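Local atomic coordinates of ribokinase (Cryptococcus neoformans var. grubii serotype A, PDB entry 6CW5), a protein that probably phosphorylates D-ribose at O-5, using ATP with a divalent cation, most likely magnesium, to give D-ribose 5-phosphate and ADP. Residues E25-P30 with I39-L44; G102-Q107 with N114-H119; V241-T246 with L253-G258. One frame throughout, in Å; residues are numbered along the deposited sequence.

Contact 1: residues E25-P30 with I39-L44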
ATOM      1  N   GLU A  25      14.830 -21.811  -5.141  1.00 18.21           N
ATOM      2  CA  GLU A  25      16.049 -22.495  -5.543  1.00 19.21           C
ATOM      3  C   GLU A  25      16.665 -23.093  -4.291  1.00 22.47           C
ATOM      4  O   GLU A  25      17.127 -22.352  -3.415  1.00 25.51           O
ATOM      5  CB  GLU A  25      16.994 -21.525  -6.221  1.00 25.64           C
ATOM      6  CG  GLU A  25      16.507 -21.106  -7.584  1.00 29.84           C
ATOM      7  CD  GLU A  25      17.508 -20.207  -8.265  1.00 40.67           C
ATOM      8  OE1 GLU A  25      17.708 -19.089  -7.776  1.00 40.77           O
ATOM      9  OE2 GLU A  25      18.118 -20.641  -9.266  1.00 52.97           O
ATOM     10  N   PHE A  26      16.636 -24.428  -4.198  1.00 23.64           N
ATOM     11  CA  PHE A  26      17.237 -25.144  -3.077  1.00 24.00           C
ATOM     12  C   PHE A  26      18.673 -25.508  -3.436  1.00 20.91           C
ATOM     13  O   PHE A  26      18.896 -26.386  -4.271  1.00 23.63           O
ATOM     14  CB  PHE A  26      16.465 -26.414  -2.754  1.00 25.98           C
ATOM     15  CG  PHE A  26      15.089 -26.157  -2.227  1.00 27.29           C
ATOM     16  CD1 PHE A  26      14.871 -26.065  -0.859  1.00 31.45           C
ATOM     17  CD2 PHE A  26      14.017 -25.999  -3.097  1.00 32.80           C
ATOM     18  CE1 PHE A  26      13.596 -25.816  -0.365  1.00 31.99           C
ATOM     19  CE2 PHE A  26      12.731 -25.749  -2.608  1.00 32.97           C
ATOM     20  CZ  PHE A  26      12.528 -25.659  -1.246  1.00 32.32           C
ATOM     21  N   PHE A  27      19.626 -24.876  -2.755  1.00 21.38           N
ATOM     22  CA  PHE A  27      21.044 -25.198  -2.864  1.00 21.50           C
ATOM     23  C   PHE A  27      21.422 -26.152  -1.733  1.00 26.10           C
ATOM     24  O   PHE A  27      21.410 -25.771  -0.555  1.00 26.17           O
ATOM     25  CB  PHE A  27      21.860 -23.913  -2.805  1.00 18.46           C
ATOM     26  CG  PHE A  27      21.724 -23.059  -4.019  1.00 19.86           C
ATOM     27  CD1 PHE A  27      22.611 -23.192  -5.076  1.00 24.92           C
ATOM     28  CD2 PHE A  27      20.726 -22.097  -4.102  1.00 21.94           C
ATOM     29  CE1 PHE A  27      22.474 -22.385  -6.222  1.00 25.68           C
ATOM     30  CE2 PHE A  27      20.584 -21.294  -5.221  1.00 23.32           C
ATOM     31  CZ  PHE A  27      21.455 -21.420  -6.287  1.00 24.13           C
ATOM     32  N   HIS A  28      21.757 -27.388  -2.080  1.00 25.05           N
ATOM     33  CA  HIS A  28      22.098 -28.369  -1.059  1.00 29.22           C
ATOM     34  C   HIS A  28      23.533 -28.161  -0.587  1.00 29.42           C
ATOM     35  O   HIS A  28      24.472 -28.137  -1.395  1.00 24.61           O
ATOM     36  CB  HIS A  28      21.857 -29.773  -1.613  1.00 30.61           C
ATOM     37  CG  HIS A  28      20.464 -29.940  -2.139  1.00 42.21           C
ATOM     38  ND1 HIS A  28      19.396 -30.257  -1.328  1.00 42.25           N
ATOM     39  CD2 HIS A  28      19.952 -29.751  -3.380  1.00 43.09           C
ATOM     40  CE1 HIS A  28      18.291 -30.288  -2.051  1.00 46.67           C
ATOM     41  NE2 HIS A  28      18.603 -29.987  -3.300  1.00 42.98           N
ATOM     42  N   LEU A  29      23.709 -28.041   0.728  1.00 24.42           N
ATOM     43  CA  LEU A  29      24.984 -27.632   1.303  1.00 27.31           C
ATOM     44  C   LEU A  29      25.300 -28.432   2.561  1.00 24.10           C
ATOM     45  O   LEU A  29      24.386 -28.912   3.234  1.00 27.69           O
ATOM     46  CB  LEU A  29      24.934 -26.136   1.646  1.00 25.94           C
ATOM     47  CG  LEU A  29      25.009 -25.201   0.438  1.00 26.14           C
ATOM     48  CD1 LEU A  29      24.358 -23.874   0.811  1.00 26.59           C
ATOM     49  CD2 LEU A  29      26.441 -24.994   0.056  1.00 25.82           C
ATOM     50  N   PRO A  30      26.583 -28.596   2.901  1.00 26.85           N
ATOM     51  CA  PRO A  30      26.896 -29.295   4.153  1.00 29.66           C
ATOM     52  C   PRO A  30      26.521 -28.497   5.381  1.00 34.15           C
ATOM     53  O   PRO A  30      26.283 -29.100   6.437  1.00 32.42           O
ATOM     54  CB  PRO A  30      28.413 -29.531   4.070  1.00 30.63           C
ATOM     55  CG  PRO A  30      28.902 -28.469   3.142  1.00 31.07           C
ATOM     56  CD  PRO A  30      27.798 -28.210   2.159  1.00 29.41           C
ATOM     57  N   ILE A  39      31.612 -21.728  -0.432  1.00 27.14           N
ATOM     58  CA  ILE A  39      31.302 -23.147  -0.295  1.00 24.74           C
ATOM     59  C   ILE A  39      30.549 -23.597  -1.541  1.00 26.24           C
ATOM     60  O   ILE A  39      29.814 -22.822  -2.151  1.00 22.83           O
ATOM     61  CB  ILE A  39      30.476 -23.405   0.985  1.00 34.01           C
ATOM     62  CG1 ILE A  39      30.304 -24.888   1.255  1.00 43.66           C
ATOM     63  CG2 ILE A  39      29.091 -22.763   0.877  1.00 35.34           C
ATOM     64  CD1 ILE A  39      29.709 -25.122   2.613  1.00 51.75           C
ATOM     65  N   SER A  40      30.750 -24.856  -1.928  1.00 23.67           N
ATOM     66  CA  SER A  40      30.137 -25.397  -3.137  1.00 30.00           C
ATOM     67  C   SER A  40      28.863 -26.160  -2.795  1.00 28.26           C
ATOM     68  O   SER A  40      28.907 -27.099  -1.995  1.00 26.54           O
ATOM     69  CB  SER A  40      31.115 -26.340  -3.851  1.00 29.35           C
ATOM     70  OG  SER A  40      32.146 -25.631  -4.532  1.00 30.46           O
ATOM     71  N   SER A  41      27.750 -25.807  -3.442  1.00 23.38           N
ATOM     72  CA  SER A  41      26.553 -26.629  -3.276  1.00 21.68           C
ATOM     73  C   SER A  41      26.755 -27.983  -3.949  1.00 26.54           C
ATOM     74  O   SER A  41      27.511 -28.111  -4.921  1.00 32.80           O
ATOM     75  CB  SER A  41      25.314 -25.914  -3.841  1.00 24.86           C
ATOM     76  OG  SER A  41      25.465 -25.670  -5.229  1.00 27.04           O
ATOM     77  N   THR A  42      26.112 -29.020  -3.395  1.00 23.66           N
ATOM     78  CA  THR A  42      26.193 -30.365  -3.963  1.00 25.11           C
ATOM     79  C   THR A  42      25.098 -30.637  -4.981  1.00 25.49           C
ATOM     80  O   THR A  42      25.122 -31.691  -5.623  1.00 29.15           O
ATOM     81  CB  THR A  42      26.105 -31.424  -2.860  1.00 29.47           C
ATOM     82  OG1 THR A  42      24.891 -31.227  -2.123  1.00 29.82           O
ATOM     83  CG2 THR A  42      27.321 -31.340  -1.937  1.00 28.42           C
ATOM     84  N   GLY A  43      24.163 -29.719  -5.135  1.00 28.11           N
ATOM     85  CA  GLY A  43      23.014 -29.923  -5.997  1.00 30.33           C
ATOM     86  C   GLY A  43      22.137 -28.695  -5.892  1.00 31.10           C
ATOM     87  O   GLY A  43      22.253 -27.909  -4.951  1.00 27.39           O
ATOM     88  N   LEU A  44      21.289 -28.521  -6.904  1.00 26.43           N
ATOM     89  CA  LEU A  44      20.342 -27.411  -6.942  1.00 24.70           C
ATOM     90  C   LEU A  44      19.016 -27.976  -7.416  1.00 28.18           C
ATOM     91  O   LEU A  44      18.975 -28.725  -8.397  1.00 29.99           O
ATOM     92  CB  LEU A  44      20.824 -26.295  -7.882  1.00 26.93           C
ATOM     93  CG  LEU A  44      19.851 -25.248  -8.395  1.00 27.92           C
ATOM     94  CD1 LEU A  44      19.306 -24.422  -7.229  1.00 25.86           C
ATOM     95  CD2 LEU A  44      20.547 -24.351  -9.409  1.00 31.29           C
TER
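Phe27 and Leu44 form an antiparallel non-hydrogen-bonded pair, their CA atoms 4.7 Å apart, where strand 22-29 runs beside strand 43-49. Beyond it, His28 grips the returning segment through both of its backbone polar groups: His28 N donates to Gly43 O at 3.0 Å, and His28 O receives Thr42 N at 2.7 Å. Two CA-H...O contacts accompany these bonds: Leu44 CA lies 3.2 Å from Phe26 O, and Ser41 CA rests against His28 O. Among the side chains, Phe27 and Leu44 run side by side. Leu44 CG stands anti to the backbone N (chi1 162°), and chi2 of 64° sets the CD1 methyl over the centre of the Phe27 ring, 3.8 Å from the centroid, a CH-pi contact 10° off the ring normal. Ser41 OG comes to the rim of the same ring at CD1, in its plane. The His28 imidazole turns its CD2 edge to Gly43 O at 3.3 Å, while its NE2 is hydrogen-bonded to Thr45 OG1. Farther out, Leu29 CD2 packs on Ile39 CG2, and Pro30 CG meets Ile39 CD1 tip to tip at a tight 3.5 Å. These strands form one side of the four-stranded lid sheet of the ribokinase family. With two firm backbone bonds joining the segments, much of their cohesion probably comes from CH-pi and aliphatic contacts, a worked example of apolar packing reinforcing a strand edge.

Contact 2: residues G102-Q107 with N114-H119; sequences GRAVIQ and NSIVLH
Ile106 and Ile116 run alongside each other in the same direction, their CG1 atoms 3.9 Å apart, in a regular antiparallel beta hairpin of the ribokinase lid sheet. On the same face Ala104 CB is held between two branches of the opposing strand, Ile116 CG2 and Leu118 CD2, each at 3.9 Å. Six backbone bonds underlie this layer, two each for the pairs Arg103 with His119, Val105 with Val117 and Gln107 with Ser115. The bond from Val105 N to Val117 O is short and nearly straight, 2.8 Å and 172°, whereas Ser115 N to Gln107 O stretches to 3.2 Å near the turn. Further out, strand 22-29 flanks strand 102-109. Ala104 packs against Asp24 and Leu118 against Glu146, both predicted to bind the sugar, and a glycerol, probably from the crystallisation liquor, lies near Ala104, consistent with this face looking onto the ribose pocket. On the other face Arg103 NH2 forms a salt bridge with Glu25 OE1, and Gln107 OE1 takes a bond from Val33 N. The Gln107 amide also helps seat a water, which donates to Val105 O at 2.9 Å and Ser115 O at 2.8 Å and accepts from Gln107 NE2 at 3.1 Å.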
ATOM      1  N   GLY A 102       9.517 -13.374  -8.369  1.00 19.93           N
ATOM      2  CA  GLY A 102      10.270 -13.365  -7.136  1.00 19.43           C
ATOM      3  C   GLY A 102      10.950 -14.697  -6.896  1.00 25.77           C
ATOM      4  O   GLY A 102      10.544 -15.752  -7.404  1.00 23.19           O
ATOM      5  N   ARG A 103      12.032 -14.639  -6.125  1.00 19.99           N
ATOM      6  CA  ARG A 103      12.882 -15.802  -5.916  1.00 19.49           C
ATOM      7  C   ARG A 103      13.137 -15.997  -4.435  1.00 22.69           C
ATOM      8  O   ARG A 103      13.251 -15.020  -3.680  1.00 23.37           O
ATOM      9  CB  ARG A 103      14.212 -15.639  -6.660  1.00 22.24           C
ATOM     10  CG  ARG A 103      14.027 -15.535  -8.174  1.00 29.98           C
ATOM     11  CD  ARG A 103      15.269 -15.041  -8.818  1.00 34.42           C
ATOM     12  NE  ARG A 103      16.360 -15.968  -8.556  1.00 27.55           N
ATOM     13  CZ  ARG A 103      17.625 -15.693  -8.809  1.00 29.85           C
ATOM     14  NH1 ARG A 103      17.945 -14.521  -9.348  1.00 33.01           N
ATOM     15  NH2 ARG A 103      18.562 -16.588  -8.531  1.00 35.02           N
ATOM     16  N   ALA A 104      13.188 -17.259  -4.007  1.00 23.23           N
ATOM     17  CA  ALA A 104      13.717 -17.591  -2.685  1.00 26.95           C
ATOM     18  C   ALA A 104      14.986 -18.383  -2.896  1.00 28.86           C
ATOM     19  O   ALA A 104      14.950 -19.456  -3.501  1.00 26.59           O
ATOM     20  CB  ALA A 104      12.731 -18.394  -1.835  1.00 23.05           C
ATOM     21  N   VAL A 105      16.107 -17.862  -2.413  1.00 21.48           N
ATOM     22  CA  VAL A 105      17.363 -18.591  -2.507  1.00 21.35           C
ATOM     23  C   VAL A 105      17.514 -19.329  -1.187  1.00 23.95           C
ATOM     24  O   VAL A 105      17.734 -18.697  -0.151  1.00 23.43           O
ATOM     25  CB  VAL A 105      18.547 -17.657  -2.779  1.00 24.59           C
ATOM     26  CG1 VAL A 105      19.857 -18.422  -2.747  1.00 24.41           C
ATOM     27  CG2 VAL A 105      18.368 -16.992  -4.127  1.00 28.04           C
ATOM     28  N   ILE A 106      17.374 -20.657  -1.215  1.00 22.35           N
ATOM     29  CA  ILE A 106      17.278 -21.471  -0.002  1.00 19.87           C
ATOM     30  C   ILE A 106      18.542 -22.296   0.142  1.00 25.26           C
ATOM     31  O   ILE A 106      18.881 -23.103  -0.734  1.00 26.13           O
ATOM     32  CB  ILE A 106      16.035 -22.375  -0.019  1.00 25.15           C
ATOM     33  CG1 ILE A 106      14.790 -21.515  -0.326  1.00 26.28           C
ATOM     34  CG2 ILE A 106      15.911 -23.127   1.321  1.00 26.25           C
ATOM     35  CD1 ILE A 106      13.474 -22.260  -0.294  1.00 32.82           C
ATOM     36  N   GLN A 107      19.251 -22.086   1.242  1.00 22.39           N
ATOM     37  CA  GLN A 107      20.365 -22.945   1.599  1.00 26.84           C
ATOM     38  C   GLN A 107      19.774 -24.103   2.388  1.00 24.53           C
ATOM     39  O   GLN A 107      19.223 -23.897   3.470  1.00 25.57           O
ATOM     40  CB  GLN A 107      21.405 -22.191   2.424  1.00 27.48           C
ATOM     41  CG  GLN A 107      22.108 -21.063   1.705  1.00 31.77           C
ATOM     42  CD  GLN A 107      23.028 -20.317   2.648  1.00 30.15           C
ATOM     43  OE1 GLN A 107      24.079 -20.822   3.043  1.00 29.24           O
ATOM     44  NE2 GLN A 107      22.626 -19.111   3.021  1.00 23.97           N
ATOM     45  N   ASN A 114      17.361 -24.549   7.518  1.00 33.93           N
ATOM     46  CA  ASN A 114      17.615 -23.871   6.264  1.00 32.66           C
ATOM     47  C   ASN A 114      17.634 -22.363   6.493  1.00 35.77           C
ATOM     48  O   ASN A 114      17.203 -21.868   7.538  1.00 31.53           O
ATOM     49  CB  ASN A 114      16.560 -24.260   5.234  1.00 37.22           C
ATOM     50  CG  ASN A 114      16.592 -25.754   4.902  1.00 40.22           C
ATOM     51  OD1 ASN A 114      15.741 -26.251   4.165  1.00 48.85           O
ATOM     52  ND2 ASN A 114      17.566 -26.463   5.449  1.00 40.54           N
ATOM     53  N   SER A 115      18.173 -21.634   5.514  1.00 27.56           N
ATOM     54  CA  SER A 115      18.205 -20.176   5.524  1.00 24.72           C
ATOM     55  C   SER A 115      17.717 -19.681   4.178  1.00 26.42           C
ATOM     56  O   SER A 115      18.098 -20.241   3.146  1.00 22.49           O
ATOM     57  CB  SER A 115      19.619 -19.641   5.745  1.00 25.80           C
ATOM     58  OG  SER A 115      20.098 -20.008   7.020  1.00 33.26           O
ATOM     59  N   ILE A 116      16.914 -18.616   4.185  1.00 22.08           N
ATOM     60  CA  ILE A 116      16.257 -18.145   2.972  1.00 19.19           C
ATOM     61  C   ILE A 116      16.598 -16.683   2.732  1.00 22.71           C
ATOM     62  O   ILE A 116      16.515 -15.854   3.647  1.00 26.26           O
ATOM     63  CB  ILE A 116      14.726 -18.347   3.054  1.00 21.63           C
ATOM     64  CG1 ILE A 116      14.441 -19.856   3.240  1.00 24.10           C
ATOM     65  CG2 ILE A 116      14.046 -17.823   1.796  1.00 24.01           C
ATOM     66  CD1 ILE A 116      12.937 -20.202   3.344  1.00 30.18           C
ATOM     67  N   VAL A 117      16.982 -16.375   1.505  1.00 21.19           N
ATOM     68  CA  VAL A 117      17.136 -15.003   1.028  1.00 19.48           C
ATOM     69  C   VAL A 117      16.063 -14.768  -0.018  1.00 23.32           C
ATOM     70  O   VAL A 117      16.005 -15.489  -1.017  1.00 21.92           O
ATOM     71  CB  VAL A 117      18.520 -14.759   0.433  1.00 23.34           C
ATOM     72  CG1 VAL A 117      18.536 -13.395  -0.267  1.00 21.46           C
ATOM     73  CG2 VAL A 117      19.605 -14.842   1.564  1.00 26.05           C
ATOM     74  N   LEU A 118      15.223 -13.759   0.199  1.00 18.50           N
ATOM     75  CA  LEU A 118      14.163 -13.449  -0.754  1.00 19.80           C
ATOM     76  C   LEU A 118      14.618 -12.362  -1.717  1.00 23.73           C
ATOM     77  O   LEU A 118      15.339 -11.438  -1.338  1.00 27.95           O
ATOM     78  CB  LEU A 118      12.916 -12.973  -0.001  1.00 22.11           C
ATOM     79  CG  LEU A 118      12.240 -13.973   0.914  1.00 22.14           C
ATOM     80  CD1 LEU A 118      11.060 -13.273   1.626  1.00 25.57           C
ATOM     81  CD2 LEU A 118      11.781 -15.186   0.105  1.00 28.56           C
ATOM     82  N   HIS A 119      14.211 -12.475  -2.975  1.00 21.21           N
ATOM     83  CA  HIS A 119      14.324 -11.373  -3.916  1.00 16.58           C
ATOM     84  C   HIS A 119      12.916 -11.095  -4.399  1.00 21.09           C
ATOM     85  O   HIS A 119      12.293 -11.977  -4.980  1.00 22.40           O
ATOM     86  CB  HIS A 119      15.249 -11.750  -5.089  1.00 19.84           C
ATOM     87  CG  HIS A 119      15.156 -10.820  -6.252  1.00 24.26           C
ATOM     88  ND1 HIS A 119      15.641  -9.530  -6.215  1.00 27.31           N
ATOM     89  CD2 HIS A 119      14.596 -10.976  -7.474  1.00 27.49           C
ATOM     90  CE1 HIS A 119      15.405  -8.936  -7.369  1.00 26.23           C
ATOM     91  NE2 HIS A 119      14.778  -9.794  -8.157  1.00 32.25           N
TER
HETATM   92  O   HOH W   1      19.858 -18.563   1.769  1.00 22.64           O

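Contact 3: residues V241-T246 with L253-G258; sequences VGIICT and LCYEPG
The beta hairpin of strands 242-246 and 252-255 pairs Ile243 with Tyr255 and Cys245 with Leu253, both antiparallel and hydrogen-bonded. Ile243 N reaches Tyr255 O at 2.8 Å; the return bond, Tyr255 N to Ile243 O, has the same length but is bent to 137° at the hydrogen. Around Cys245 and Leu253 both bonds measure 2.9 Å between N and O, and between the two pairs Ile244 CA comes within 3.3 Å of Leu253 O. Ile244 curls toward Cys254, chi2 of -61° bringing its CD1 methyl to 3.7 Å from Cys254 CB. In the central sheet of the PfkB fold, strand 242-246 runs parallel to strand 191-195 on one flank and antiparallel to 252-255 on the other. Helix 220-233 covers the face bearing Leu253 and Tyr255, and helix 297-311 covers Cys254. The strand end and the link after it supply part of the nucleotide site: Thr246, Gly248 and Gly251, like Asn195, contact ADP in a structure of this protein, though none is bound here. Past strand 252-255, Pro257 CG packs on Val241 O at 3.8 Å and Tyr255 OH accepts a nearly straight bond from Gly258 N at 2.9 Å, while the Tyr255 ring meets His232 edge-to-face.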
ATOM      1  N   VAL A 241      -8.531 -11.057  18.044  1.00 24.38           N
ATOM      2  CA  VAL A 241      -7.713 -11.902  17.170  1.00 21.55           C
ATOM      3  C   VAL A 241      -7.574 -13.297  17.775  1.00 21.91           C
ATOM      4  O   VAL A 241      -7.125 -13.435  18.918  1.00 23.10           O
ATOM      5  CB  VAL A 241      -6.327 -11.279  16.944  1.00 21.05           C
ATOM      6  CG1 VAL A 241      -5.519 -12.124  15.921  1.00 17.83           C
ATOM      7  CG2 VAL A 241      -6.434  -9.824  16.465  1.00 21.80           C
ATOM      8  N   GLY A 242      -7.972 -14.334  17.017  1.00 19.64           N
ATOM      9  CA  GLY A 242      -7.622 -15.693  17.399  1.00 18.92           C
ATOM     10  C   GLY A 242      -6.179 -15.994  17.015  1.00 23.58           C
ATOM     11  O   GLY A 242      -5.623 -15.397  16.094  1.00 23.49           O
ATOM     12  N   ILE A 243      -5.545 -16.910  17.746  1.00 20.61           N
ATOM     13  CA  ILE A 243      -4.127 -17.207  17.530  1.00 19.72           C
ATOM     14  C   ILE A 243      -3.927 -18.712  17.368  1.00 19.23           C
ATOM     15  O   ILE A 243      -4.405 -19.503  18.189  1.00 21.56           O
ATOM     16  CB  ILE A 243      -3.244 -16.680  18.680  1.00 24.76           C
ATOM     17  CG1 ILE A 243      -3.330 -15.146  18.760  1.00 28.70           C
ATOM     18  CG2 ILE A 243      -1.784 -17.133  18.485  1.00 23.21           C
ATOM     19  CD1 ILE A 243      -3.022 -14.549  20.146  1.00 26.18           C
ATOM     20  N   ILE A 244      -3.217 -19.096  16.307  1.00 23.67           N
ATOM     21  CA  ILE A 244      -2.697 -20.450  16.126  1.00 25.08           C
ATOM     22  C   ILE A 244      -1.187 -20.328  16.240  1.00 22.04           C
ATOM     23  O   ILE A 244      -0.580 -19.552  15.495  1.00 23.35           O
ATOM     24  CB  ILE A 244      -3.056 -21.032  14.749  1.00 31.00           C
ATOM     25  CG1 ILE A 244      -4.574 -21.074  14.500  1.00 28.72           C
ATOM     26  CG2 ILE A 244      -2.453 -22.430  14.610  1.00 33.99           C
ATOM     27  CD1 ILE A 244      -5.336 -21.917  15.460  1.00 26.83           C
ATOM     28  N   CYS A 245      -0.579 -21.046  17.176  1.00 25.47           N
ATOM     29  CA  CYS A 245       0.880 -21.054  17.294  1.00 24.73           C
ATOM     30  C   CYS A 245       1.380 -22.469  17.020  1.00 23.40           C
ATOM     31  O   CYS A 245       1.123 -23.386  17.809  1.00 28.31           O
ATOM     32  CB  CYS A 245       1.339 -20.568  18.677  1.00 22.29           C
ATOM     33  SG  CYS A 245       3.148 -20.468  18.775  1.00 24.97           S
ATOM     34  N   THR A 246       2.070 -22.658  15.897  1.00 26.07           N
ATOM     35  CA  THR A 246       2.651 -23.958  15.609  1.00 25.98           C
ATOM     36  C   THR A 246       3.920 -24.125  16.437  1.00 35.06           C
ATOM     37  O   THR A 246       4.672 -23.168  16.646  1.00 29.25           O
ATOM     38  CB  THR A 246       2.944 -24.111  14.111  1.00 31.62           C
ATOM     39  OG1 THR A 246       3.889 -23.122  13.700  1.00 30.79           O
ATOM     40  CG2 THR A 246       1.666 -23.887  13.313  1.00 31.47           C
ATOM     41  N   LEU A 253      -0.838 -24.924  19.205  1.00 25.39           N
ATOM     42  CA  LEU A 253      -1.730 -24.287  20.166  1.00 24.50           C
ATOM     43  C   LEU A 253      -2.776 -23.468  19.413  1.00 25.71           C
ATOM     44  O   LEU A 253      -2.477 -22.827  18.404  1.00 25.74           O
ATOM     45  CB  LEU A 253      -0.925 -23.386  21.107  1.00 24.38           C
ATOM     46  CG  LEU A 253       0.086 -24.085  22.013  1.00 28.41           C
ATOM     47  CD1 LEU A 253       1.020 -23.084  22.714  1.00 27.75           C
ATOM     48  CD2 LEU A 253      -0.645 -24.916  23.051  1.00 30.12           C
ATOM     49  N   CYS A 254      -4.002 -23.495  19.888  1.00 23.67           N
ATOM     50  CA  CYS A 254      -5.095 -22.767  19.261  0.61 23.76           C
ATOM     51  C   CYS A 254      -5.803 -21.957  20.336  1.00 26.44           C
ATOM     52  O   CYS A 254      -6.050 -22.464  21.438  1.00 27.38           O
ATOM     53  CB  CYS A 254      -6.061 -23.750  18.560  0.61 29.06           C
ATOM     54  SG  CYS A 254      -7.597 -23.041  17.893  0.61 33.09           S
ATOM     55  N   TYR A 255      -6.118 -20.701  20.021  1.00 22.09           N
ATOM     56  CA  TYR A 255      -6.752 -19.804  20.981  1.00 20.74           C
ATOM     57  C   TYR A 255      -7.808 -18.975  20.270  1.00 27.45           C
ATOM     58  O   TYR A 255      -7.491 -18.248  19.324  1.00 25.26           O
ATOM     59  CB  TYR A 255      -5.721 -18.876  21.649  1.00 19.66           C
ATOM     60  CG  TYR A 255      -6.350 -17.767  22.460  1.00 22.31           C
ATOM     61  CD1 TYR A 255      -6.832 -18.019  23.737  1.00 24.32           C
ATOM     62  CD2 TYR A 255      -6.478 -16.483  21.949  1.00 26.28           C
ATOM     63  CE1 TYR A 255      -7.421 -17.015  24.486  1.00 23.01           C
ATOM     64  CE2 TYR A 255      -7.060 -15.472  22.690  1.00 22.14           C
ATOM     65  CZ  TYR A 255      -7.529 -15.750  23.962  1.00 25.29           C
ATOM     66  OH  TYR A 255      -8.115 -14.762  24.723  1.00 25.62           O
ATOM     67  N   GLU A 256      -9.051 -19.072  20.734  1.00 24.06           N
ATOM     68  CA  GLU A 256     -10.077 -18.096  20.373  1.00 24.97           C
ATOM     69  C   GLU A 256     -10.261 -17.096  21.495  1.00 24.24           C
ATOM     70  O   GLU A 256     -10.191 -17.468  22.679  1.00 25.20           O
ATOM     71  CB  GLU A 256     -11.426 -18.771  20.075  1.00 25.28           C
ATOM     72  CG  GLU A 256     -11.344 -19.802  18.988  1.00 29.75           C
ATOM     73  CD  GLU A 256     -12.687 -20.433  18.728  1.00 43.62           C
ATOM     74  OE1 GLU A 256     -12.980 -21.472  19.352  1.00 37.87           O
ATOM     75  OE2 GLU A 256     -13.454 -19.860  17.928  1.00 41.22           O
ATOM     76  N   PRO A 257     -10.481 -15.832  21.140  1.00 23.23           N
ATOM     77  CA  PRO A 257     -10.606 -14.783  22.158  1.00 24.55           C
ATOM     78  C   PRO A 257     -11.494 -15.191  23.324  1.00 29.85           C
ATOM     79  O   PRO A 257     -12.639 -15.614  23.131  1.00 28.08           O
ATOM     80  CB  PRO A 257     -11.224 -13.618  21.376  1.00 32.94           C
ATOM     81  CG  PRO A 257     -10.698 -13.804  19.998  1.00 28.51           C
ATOM     82  CD  PRO A 257     -10.648 -15.303  19.773  1.00 26.13           C
ATOM     83  N   GLY A 258     -10.939 -15.110  24.527  1.00 30.94           N
ATOM     84  CA  GLY A 258     -11.666 -15.389  25.743  1.00 33.59           C
ATOM     85  C   GLY A 258     -11.782 -16.852  26.097  1.00 35.34           C
ATOM     86  O   GLY A 258     -12.355 -17.166  27.145  1.00 34.03           O
TER

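Contacts 1 and 2 belong to one lid sheet and share its middle: strands 22-29 and 102-109 are neighbours, joined by a probable hydrogen bond from Ile106 N to Glu25 O and by Phe26 CE1 packing on Ile106 CD1 at 3.6 Å. Both are partly buried, but contact 2 has the full ladder of hydrogen bonds, whereas contact 1, at the sheet's other margin, leans more on ring and methyl packing. Contact 3 lies across the chain's centre, its nearest atoms about 17 Å from contact 1 and about 14 Å from contact 2. It is a buried hairpin in the central sheet, enclosed by helices and next to the nucleotide site, while contact 2 borders the presumed sugar pocket.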